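Local atomic coordinates of chitinase (Thermococcus chitonophagus, PDB entry 5XSW), a protein that probably hydrolyses chitin as an endochitinase, the deposited chain being the later part of a longer archaeal protein and holding bound sugar in its ligand pocket. Residues G116-A120 against D131-D135. Residues are numbered along the deposited sequence; the frame is centred on the assembly and turned at random.
Sequences GELPA and DLIAD
P119 sets one face of its ring against D131 O, while its CD edge meets L132 O. CD lies 3.3 Å from D131 O and 3.4 Å from L132 O, and so touches two successive carbonyl oxygens. CB and CG also approach D131 O, CG at 3.4 Å. CG reaches further along the chain, to 3.8 Å from A134 N. These are van der Waals contacts between ring carbons and polar backbone atoms, and no hydrogen bond crosses between 116-120 and 131-135. D131 O is buried here and has no hydrogen-bond partner in the model.

Two apolar side-chain contacts add to this. P119 CG meets the A134 methyl, CB, at 4.1 Å. L118 CD2 meets L132 CD2 at 4.3 Å, one methyl against another. L118 has CG roughly opposite its backbone carbonyl carbon (chi1 -72°) and CD1 extended (chi2 169°), which leaves CD2 as the branch that touches L132. Both leucines also pack on V459 of helix 449-461, and L132 reaches A434 and L438 of helix 421-439.

The two aspartates, D131 and D135, bond elsewhere. D131 OD1 accepts from S121 and OD2 from T128 N, both within the intervening loop. D135 stands at the N-cap of helix 136-139, its OD1 in a weak bond to S138 N.

An alanine in place of P119 lacks CG and CD, and would probably leave the L132 carbonyl and the A134 methyl without their neighbour and D131 O with only the CB contact. The contact joins two parts of one irregular loop between strand 98-104 and helix 136-139. With no hydrogen bond across it, the match rests on the fit of a proline ring against backbone carbonyls, with two apolar side-chain contacts added.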
loop_
_atom_site.group_PDB
_atom_site.type_symbol
_atom_site.label_atom_id
_atom_site.label_comp_id
_atom_site.label_asym_id
_atom_site.label_seq_id
_atom_site.Cartn_x
_atom_site.Cartn_y
_atom_site.Cartn_z
ATOM N N GLY A 116 -7.699 -20.411 -24.810
ATOM C CA GLY A 116 -8.583 -21.331 -25.532
ATOM C C GLY A 116 -10.010 -20.843 -25.390
ATOM O O GLY A 116 -10.271 -19.925 -24.629
ATOM N N GLU A 117 -10.952 -21.455 -26.104
ATOM C CA GLU A 117 -12.345 -21.005 -26.068
ATOM C C GLU A 117 -13.273 -22.210 -26.133
ATOM O O GLU A 117 -12.885 -23.218 -26.701
ATOM C CB GLU A 117 -12.641 -20.076 -27.261
ATOM C CG GLU A 117 -11.907 -18.762 -27.243
ATOM C CD GLU A 117 -12.392 -17.841 -28.358
ATOM O OE1 GLU A 117 -13.100 -18.340 -29.262
ATOM O OE2 GLU A 117 -12.086 -16.633 -28.327
ATOM N N LEU A 118 -14.435 -22.113 -25.504
ATOM C CA LEU A 118 -15.438 -23.167 -25.577
ATOM C C LEU A 118 -15.916 -23.224 -27.021
ATOM O O LEU A 118 -15.914 -22.190 -27.699
ATOM C CB LEU A 118 -16.624 -22.868 -24.665
ATOM C CG LEU A 118 -16.375 -22.999 -23.159
ATOM C CD1 LEU A 118 -17.510 -22.427 -22.345
ATOM C CD2 LEU A 118 -16.164 -24.458 -22.820
ATOM N N PRO A 119 -16.340 -24.407 -27.485
ATOM C CA PRO A 119 -16.933 -24.474 -28.828
ATOM C C PRO A 119 -17.997 -23.412 -29.023
ATOM O O PRO A 119 -18.763 -23.057 -28.106
ATOM C CB PRO A 119 -17.537 -25.885 -28.866
ATOM C CG PRO A 119 -16.562 -26.700 -28.043
ATOM C CD PRO A 119 -16.159 -25.753 -26.897
ATOM N N ALA A 120 -18.004 -22.848 -30.224
ATOM C CA ALA A 120 -18.988 -21.840 -30.574
ATOM C C ALA A 120 -20.439 -22.327 -30.399
ATOM O O ALA A 120 -21.353 -21.540 -30.116
ATOM C CB ALA A 120 -18.746 -21.366 -32.031
ATOM N N ASP A 131 -20.576 -29.770 -26.982
ATOM C CA ASP A 131 -20.560 -28.349 -26.799
ATOM C C ASP A 131 -19.359 -27.938 -25.881
ATOM O O ASP A 131 -19.055 -26.755 -25.766
ATOM C CB ASP A 131 -21.864 -27.848 -26.187
ATOM C CG ASP A 131 -23.039 -27.960 -27.156
ATOM O OD1 ASP A 131 -22.775 -27.883 -28.359
ATOM O OD2 ASP A 131 -24.195 -28.105 -26.699
ATOM N N LEU A 132 -18.719 -28.914 -25.256
ATOM C CA LEU A 132 -17.604 -28.637 -24.349
ATOM C C LEU A 132 -16.296 -28.982 -24.981
ATOM O O LEU A 132 -15.333 -28.292 -24.765
ATOM C CB LEU A 132 -17.738 -29.427 -23.012
ATOM C CG LEU A 132 -18.928 -29.077 -22.144
ATOM C CD1 LEU A 132 -19.080 -30.076 -20.961
ATOM C CD2 LEU A 132 -18.868 -27.635 -21.589
ATOM N N ILE A 133 -16.230 -30.098 -25.700
ATOM C CA ILE A 133 -14.964 -30.605 -26.212
ATOM C C ILE A 133 -14.953 -30.569 -27.738
ATOM O O ILE A 133 -15.650 -31.334 -28.394
ATOM C CB ILE A 133 -14.682 -32.020 -25.729
ATOM C CG1 ILE A 133 -14.700 -32.077 -24.175
ATOM C CG2 ILE A 133 -13.380 -32.543 -26.337
ATOM C CD1 ILE A 133 -14.185 -33.402 -23.594
ATOM N N ALA A 134 -14.166 -29.665 -28.298
ATOM C CA ALA A 134 -14.124 -29.484 -29.749
ATOM C C ALA A 134 -13.462 -30.681 -30.396
ATOM O O ALA A 134 -13.897 -31.177 -31.425
ATOM C CB ALA A 134 -13.359 -28.195 -30.111
ATOM N N ASP A 135 -12.390 -31.151 -29.781
ATOM C CA ASP A 135 -11.545 -32.120 -30.430
ATOM C C ASP A 135 -10.981 -33.075 -29.388
ATOM O O ASP A 135 -9.894 -32.866 -28.836
ATOM C CB ASP A 135 -10.463 -31.374 -31.222
ATOM C CG ASP A 135 -9.373 -32.289 -31.799
ATOM O OD1 ASP A 135 -9.458 -33.520 -31.704
ATOM O OD2 ASP A 135 -8.406 -31.734 -32.380
#